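Local coordinates for Alpha/beta hydrolase (Legionella pneumophila subsp. pneumophila str. Philadelphia 1, PDB 4EZI), which is of unknown function but adopts the alpha/beta hydrolase fold and may act as a triacylglycerol lipase, at residues Y131-T136 against T231-W236; Y201-T206 against Y224-L229. All coordinates share one frame; numbering follows the deposited sequence. Where two conformers were deposited one is given.

Contact 1 of 2, residues Y131-T136 against T231-W236; sequences YVQAET and TYKSYW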
loop_
_atom_site.group_PDB
_atom_site.type_symbol
_atom_site.label_atom_id
_atom_site.label_comp_id
_atom_site.label_asym_id
_atom_site.label_seq_id
_atom_site.Cartn_x
_atom_site.Cartn_y
_atom_site.Cartn_z
ATOM N N TYR A 131 -8.596 3.761 -6.218
ATOM C CA TYR A 131 -7.356 3.041 -6.486
ATOM C C TYR A 131 -6.234 4.001 -6.858
ATOM O O TYR A 131 -6.335 4.794 -7.801
ATOM C CB TYR A 131 -7.612 2.044 -7.605
ATOM C CG TYR A 131 -6.431 1.196 -7.986
ATOM C CD1 TYR A 131 -5.697 0.471 -7.045
ATOM C CD2 TYR A 131 -6.025 1.107 -9.291
ATOM C CE1 TYR A 131 -4.633 -0.333 -7.405
ATOM C CE2 TYR A 131 -4.979 0.298 -9.680
ATOM C CZ TYR A 131 -4.277 -0.402 -8.741
ATOM O OH TYR A 131 -3.224 -1.172 -9.173
ATOM N N VAL A 132 -5.137 3.954 -6.117
ATOM C CA VAL A 132 -4.000 4.868 -6.358
ATOM C C VAL A 132 -4.494 6.326 -6.378
ATOM O O VAL A 132 -4.017 7.126 -7.173
ATOM C CB VAL A 132 -3.131 4.501 -7.611
ATOM C CG1 VAL A 132 -1.706 5.057 -7.411
ATOM C CG2 VAL A 132 -3.091 3.001 -7.843
ATOM N N GLN A 133 -5.390 6.642 -5.439
ATOM C CA GLN A 133 -5.863 8.005 -5.195
ATOM C C GLN A 133 -5.218 8.503 -3.911
ATOM O O GLN A 133 -5.527 8.030 -2.808
ATOM C CB GLN A 133 -7.388 8.065 -5.165
ATOM C CG GLN A 133 -8.002 7.760 -6.548
ATOM C CD GLN A 133 -9.523 7.838 -6.599
ATOM O OE1 GLN A 133 -10.139 8.597 -5.847
ATOM N NE2 GLN A 133 -10.138 7.047 -7.474
ATOM N N ALA A 134 -4.270 9.431 -4.072
ATOM C CA ALA A 134 -3.410 9.849 -2.992
ATOM C C ALA A 134 -4.167 10.361 -1.772
ATOM O O ALA A 134 -3.833 10.015 -0.641
ATOM C CB ALA A 134 -2.450 10.931 -3.473
ATOM N N GLU A 135 -5.176 11.200 -1.982
ATOM C CA GLU A 135 -5.798 11.863 -0.845
ATOM C C GLU A 135 -6.348 10.882 0.178
ATOM O O GLU A 135 -6.121 11.029 1.381
ATOM C CB GLU A 135 -6.907 12.769 -1.347
ATOM C CG GLU A 135 -7.725 13.486 -0.283
ATOM C CD GLU A 135 -6.930 14.352 0.665
ATOM O OE1 GLU A 135 -5.958 15.015 0.208
ATOM O OE2 GLU A 135 -7.294 14.401 1.879
ATOM N N THR A 136 -7.128 9.909 -0.299
ATOM C CA THR A 136 -7.779 8.963 0.580
ATOM C C THR A 136 -6.887 7.782 0.956
ATOM O O THR A 136 -7.080 7.220 2.031
ATOM C CB THR A 136 -9.145 8.488 0.069
ATOM O OG1 THR A 136 -9.007 7.962 -1.249
ATOM C CG2 THR A 136 -10.194 9.599 0.114
ATOM N N THR A 231 -15.301 6.959 -11.749
ATOM C CA THR A 231 -16.399 6.764 -10.785
ATOM C C THR A 231 -16.447 7.865 -9.737
ATOM O O THR A 231 -17.498 8.464 -9.500
ATOM C CB THR A 231 -16.307 5.386 -10.098
ATOM O OG1 THR A 231 -16.532 4.355 -11.065
ATOM C CG2 THR A 231 -17.306 5.257 -8.949
ATOM N N TYR A 232 -15.297 8.168 -9.143
ATOM C CA TYR A 232 -15.277 9.104 -8.018
ATOM C C TYR A 232 -15.149 10.565 -8.436
ATOM O O TYR A 232 -15.647 11.432 -7.728
ATOM C CB TYR A 232 -14.153 8.746 -7.029
ATOM C CG TYR A 232 -14.536 7.566 -6.173
ATOM C CD1 TYR A 232 -15.521 7.721 -5.210
ATOM C CD2 TYR A 232 -13.962 6.302 -6.336
ATOM C CE1 TYR A 232 -15.942 6.657 -4.442
ATOM C CE2 TYR A 232 -14.377 5.238 -5.540
ATOM C CZ TYR A 232 -15.350 5.435 -4.577
ATOM O OH TYR A 232 -15.802 4.421 -3.768
ATOM N N LYS A 233 -14.508 10.836 -9.564
ATOM C CA LYS A 233 -14.147 12.221 -9.948
ATOM C C LYS A 233 -14.768 12.711 -11.252
ATOM O O LYS A 233 -14.789 13.910 -11.499
ATOM C CB LYS A 233 -12.635 12.373 -10.028
ATOM C CG LYS A 233 -11.906 11.976 -8.771
ATOM C CD LYS A 233 -12.340 12.801 -7.540
ATOM C CE LYS A 233 -11.593 12.396 -6.266
ATOM N NZ LYS A 233 -12.217 13.021 -5.062
ATOM N N SER A 234 -15.220 11.800 -12.115
ATOM C CA SER A 234 -15.853 12.168 -13.378
ATOM C C SER A 234 -15.049 13.200 -14.176
ATOM O O SER A 234 -15.593 14.175 -14.714
ATOM C CB SER A 234 -17.288 12.647 -13.153
ATOM O OG SER A 234 -17.988 12.608 -14.381
ATOM N N TYR A 235 -13.754 12.954 -14.312
ATOM C CA TYR A 235 -12.903 13.858 -15.078
ATOM C C TYR A 235 -13.162 13.787 -16.583
ATOM O O TYR A 235 -12.827 14.728 -17.304
ATOM C CB TYR A 235 -11.414 13.601 -14.807
ATOM C CG TYR A 235 -10.932 13.914 -13.407
ATOM C CD1 TYR A 235 -11.355 15.063 -12.714
ATOM C CD2 TYR A 235 -10.038 13.069 -12.764
ATOM C CE1 TYR A 235 -10.869 15.364 -11.431
ATOM C CE2 TYR A 235 -9.566 13.345 -11.476
ATOM C CZ TYR A 235 -10.000 14.487 -10.818
ATOM O OH TYR A 235 -9.561 14.770 -9.554
ATOM N N TRP A 236 -13.738 12.685 -17.052
ATOM C CA TRP A 236 -14.067 12.502 -18.457
ATOM C C TRP A 236 -15.592 12.527 -18.639
ATOM O O TRP A 236 -16.343 12.570 -17.661
ATOM C CB TRP A 236 -13.431 11.205 -19.011
ATOM C CG TRP A 236 -11.928 11.300 -18.953
ATOM C CD1 TRP A 236 -11.117 11.864 -19.914
ATOM C CD2 TRP A 236 -11.062 10.911 -17.881
ATOM N NE1 TRP A 236 -9.814 11.846 -19.501
ATOM C CE2 TRP A 236 -9.750 11.266 -18.259
ATOM C CE3 TRP A 236 -11.264 10.286 -16.642
ATOM C CZ2 TRP A 236 -8.643 11.003 -17.447
ATOM C CZ3 TRP A 236 -10.168 10.012 -15.854
ATOM C CH2 TRP A 236 -8.877 10.380 -16.254
#
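Gln133 and Tyr232 both carry CG opposite the carbonyl carbon (chi1 -67° and -77°), and the glutamine then runs out straight, which brings its amide up to the last turn of helix 218-233. The two side chains meet at about a right angle, with the amide plane and the phenol ring 75° apart. Gln133 NE2 approaches Tyr232 CD2 obliquely at 4.1 Å, while Gln133 OE1 lies 4.2 Å from Tyr232 CB. The same amide oxygen also meets Lys233: the lysine chain, kinked about its CB-CG bond, runs antiparallel to the glutamine and places CE 4.1 Å from Gln133 OE1. No hydrogen bond joins the two segments, so the contact is loose van der Waals packing of a buried amide against two partly exposed side chains. The phenol hydroxyl of Tyr232 is hydrogen-bonded to Leu128 O, in the loop leading toward residues 131-136. The Tyr235 ring lies with one face against Lys233 CB, which stands 3.4 Å above its centre. Gln133 is itself the N-cap residue of helix 134-154, and Ser234, with positive phi, follows helix 218-233. The start of a core helix thus meets the end of a helix from the insertion between strands 193-197 and 310-314, the kind of excursion that forms a lid or cap domain in many alpha/beta hydrolases.

Contact 2 of 2, residues Y201-T206 against Y224-L229; sequences YGWEET and YFFYSL
Trp203 carries the aromatic contact, presenting the rim of its six-membered ring to two phenylalanines of helix 218-233. Its CZ3 lies 3.8 Å from Phe225 CE2, and the neighbouring CH2 comes within 3.9 Å of Phe226 CZ; both phenylalanine atoms sit at the indole edge, near its plane. The six-membered ring of Trp203 and the Phe225 ring have centroids 5.9 Å apart and planes inclined at 45°, a tilted meeting that is neither a stack nor a T. Trp203 reaches across because its CG lies trans to the backbone nitrogen (chi1 175°), whereas Phe226 arrives from the opposite direction with CG beside its own nitrogen (chi1 -70°). The two phenylalanines also pack on each other, Phe225 CD2 standing 3.7 Å above the centre of the Phe226 ring. Further edge-to-face pairs, Trp203 with Phe299 and Phe226 with Phe280, extend the aromatic cluster.

No polar bond crosses between the segments. Gly202, at the N-cap position of helix 203-212, offers its carbonyl oxygen to Thr206 twice: Thr206 N and Thr206 OG1 each lie 2.9 Å from Gly202 O and approach from opposite faces of the carbonyl plane. The backbone bond closes the first helical turn and the hydroxyl reinforces it, and Asn300 OD1 accepts a hydrogen bond from Trp203 N.

Both helices belong to the excursion between strands 193-197 and 310-314, where many alpha/beta hydrolases carry a lid or cap. With all three touching residues buried, cohesion within this probable cap rests on dispersion and hydrophobic burial.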
loop_
_atom_site.group_PDB
_atom_site.type_symbol
_atom_site.label_atom_id
_atom_site.label_comp_id
_atom_site.label_asym_id
_atom_site.label_seq_id
_atom_site.Cartn_x
_atom_site.Cartn_y
_atom_site.Cartn_z
ATOM N N TYR A 201 6.189 5.520 -9.200
ATOM C CA TYR A 201 6.610 6.892 -9.064
ATOM C C TYR A 201 6.497 7.603 -10.411
ATOM O O TYR A 201 7.039 7.150 -11.410
ATOM C CB TYR A 201 8.067 7.019 -8.601
ATOM C CG TYR A 201 8.400 6.380 -7.261
ATOM C CD1 TYR A 201 8.212 7.063 -6.061
ATOM C CD2 TYR A 201 8.901 5.106 -7.216
ATOM C CE1 TYR A 201 8.559 6.461 -4.829
ATOM C CE2 TYR A 201 9.235 4.499 -6.009
ATOM C CZ TYR A 201 9.034 5.173 -4.820
ATOM O OH TYR A 201 9.330 4.580 -3.618
ATOM N N GLY A 202 5.771 8.704 -10.406
ATOM C CA GLY A 202 5.675 9.594 -11.551
ATOM C C GLY A 202 4.548 9.244 -12.494
ATOM O O GLY A 202 4.459 8.116 -13.000
ATOM N N TRP A 203 3.697 10.223 -12.775
ATOM C CA TRP A 203 2.559 10.007 -13.661
ATOM C C TRP A 203 3.025 9.612 -15.063
ATOM O O TRP A 203 2.609 8.594 -15.594
ATOM C CB TRP A 203 1.712 11.269 -13.707
ATOM C CG TRP A 203 0.597 11.186 -14.674
ATOM C CD1 TRP A 203 0.464 11.893 -15.828
ATOM C CD2 TRP A 203 -0.523 10.290 -14.620
ATOM N NE1 TRP A 203 -0.688 11.523 -16.486
ATOM C CE2 TRP A 203 -1.305 10.538 -15.767
ATOM C CE3 TRP A 203 -0.952 9.304 -13.716
ATOM C CZ2 TRP A 203 -2.476 9.838 -16.030
ATOM C CZ3 TRP A 203 -2.117 8.621 -13.970
ATOM C CH2 TRP A 203 -2.870 8.888 -15.122
ATOM N N GLU A 204 3.874 10.444 -15.661
ATOM C CA GLU A 204 4.329 10.145 -17.018
ATOM C C GLU A 204 5.121 8.827 -17.072
ATOM O O GLU A 204 4.933 7.999 -17.956
ATOM C CB GLU A 204 5.143 11.314 -17.589
ATOM C CG GLU A 204 5.580 11.086 -19.063
ATOM C CD GLU A 204 6.355 12.255 -19.668
ATOM O OE1 GLU A 204 6.749 13.190 -18.918
ATOM O OE2 GLU A 204 6.557 12.220 -20.911
ATOM N N GLU A 205 6.029 8.646 -16.124
ATOM C CA GLU A 205 6.865 7.448 -16.088
ATOM C C GLU A 205 6.009 6.180 -15.965
ATOM O O GLU A 205 6.226 5.181 -16.664
ATOM C CB GLU A 205 7.904 7.522 -14.960
ATOM C CG GLU A 205 8.992 8.601 -15.164
ATOM C CD GLU A 205 8.503 10.055 -14.975
ATOM O OE1 GLU A 205 7.454 10.321 -14.322
ATOM O OE2 GLU A 205 9.222 10.966 -15.480
ATOM N N THR A 206 5.056 6.215 -15.051
ATOM C CA THR A 206 4.228 5.056 -14.818
ATOM C C THR A 206 3.278 4.809 -15.994
ATOM O O THR A 206 3.125 3.668 -16.441
ATOM C CB THR A 206 3.494 5.166 -13.465
ATOM O OG1 THR A 206 4.454 5.292 -12.420
ATOM C CG2 THR A 206 2.643 3.923 -13.183
ATOM N N TYR A 224 -8.659 -0.824 -13.523
ATOM C CA TYR A 224 -9.050 -0.464 -12.156
ATOM C C TYR A 224 -8.880 1.032 -11.923
ATOM O O TYR A 224 -9.742 1.722 -11.369
ATOM C CB TYR A 224 -8.194 -1.280 -11.185
ATOM C CG TYR A 224 -8.614 -1.469 -9.740
ATOM C CD1 TYR A 224 -9.860 -1.105 -9.256
ATOM C CD2 TYR A 224 -7.761 -2.118 -8.874
ATOM C CE1 TYR A 224 -10.242 -1.426 -7.965
ATOM C CE2 TYR A 224 -8.151 -2.450 -7.566
ATOM C CZ TYR A 224 -9.380 -2.094 -7.116
ATOM O OH TYR A 224 -9.781 -2.441 -5.850
ATOM N N PHE A 225 -7.735 1.565 -12.350
ATOM C CA PHE A 225 -7.420 2.937 -12.083
ATOM C C PHE A 225 -8.408 3.902 -12.737
ATOM O O PHE A 225 -8.958 4.779 -12.091
ATOM C CB PHE A 225 -5.976 3.275 -12.532
ATOM C CG PHE A 225 -5.599 4.700 -12.239
ATOM C CD1 PHE A 225 -5.283 5.083 -10.946
ATOM C CD2 PHE A 225 -5.639 5.673 -13.217
ATOM C CE1 PHE A 225 -5.011 6.381 -10.622
ATOM C CE2 PHE A 225 -5.356 6.990 -12.888
ATOM C CZ PHE A 225 -5.040 7.336 -11.592
ATOM N N PHE A 226 -8.614 3.754 -14.038
ATOM C CA PHE A 226 -9.495 4.684 -14.728
ATOM C C PHE A 226 -10.961 4.456 -14.406
ATOM O O PHE A 226 -11.743 5.407 -14.354
ATOM C CB PHE A 226 -9.202 4.726 -16.237
ATOM C CG PHE A 226 -7.890 5.389 -16.550
ATOM C CD1 PHE A 226 -7.744 6.755 -16.379
ATOM C CD2 PHE A 226 -6.822 4.658 -16.965
ATOM C CE1 PHE A 226 -6.526 7.387 -16.639
ATOM C CE2 PHE A 226 -5.602 5.277 -17.237
ATOM C CZ PHE A 226 -5.454 6.632 -17.062
ATOM N N TYR A 227 -11.364 3.203 -14.156
ATOM C CA TYR A 227 -12.740 2.954 -13.734
ATOM C C TYR A 227 -13.019 3.645 -12.395
ATOM O O TYR A 227 -14.034 4.337 -12.215
ATOM C CB TYR A 227 -13.024 1.450 -13.681
ATOM C CG TYR A 227 -14.386 1.123 -13.146
ATOM C CD1 TYR A 227 -15.529 1.630 -13.724
ATOM C CD2 TYR A 227 -14.541 0.329 -12.035
ATOM C CE1 TYR A 227 -16.798 1.353 -13.218
ATOM C CE2 TYR A 227 -15.794 0.045 -11.518
ATOM C CZ TYR A 227 -16.926 0.576 -12.105
ATOM O OH TYR A 227 -18.185 0.297 -11.596
ATOM N N SER A 228 -12.099 3.481 -11.450
ATOM C CA SER A 228 -12.254 4.067 -10.130
ATOM C C SER A 228 -12.158 5.592 -10.174
ATOM O O SER A 228 -12.928 6.291 -9.508
ATOM C CB SER A 228 -11.182 3.465 -9.205
ATOM O OG SER A 228 -11.290 4.018 -7.899
ATOM N N LEU A 229 -11.213 6.130 -10.949
ATOM C CA LEU A 229 -11.078 7.575 -11.005
ATOM C C LEU A 229 -12.303 8.232 -11.643
ATOM O O LEU A 229 -12.793 9.250 -11.148
ATOM C CB LEU A 229 -9.785 7.994 -11.707
ATOM C CG LEU A 229 -9.341 9.430 -11.426
ATOM C CD1 LEU A 229 -8.936 9.615 -9.948
ATOM C CD2 LEU A 229 -8.180 9.793 -12.329
#

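Both contacts use helix 218-233, contact 1 at its C-terminal end and contact 2 along the turns just before it; their centres are 10 Å apart. Contact 2 is fully buried and purely aromatic across its interface, joining two helices of the same insertion. Contact 1 is partly buried, sets an amide against a phenol and a lysine chain, and ties that insertion to the start of helix 134-154. The two touch directly: Tyr131 N is probably hydrogen-bonded to Ser228 OG, and Phe225 CD1 packs 3.3 Å from Tyr131 O. Phe225 therefore borders both the aromatic cluster and the loop entering helix 134-154.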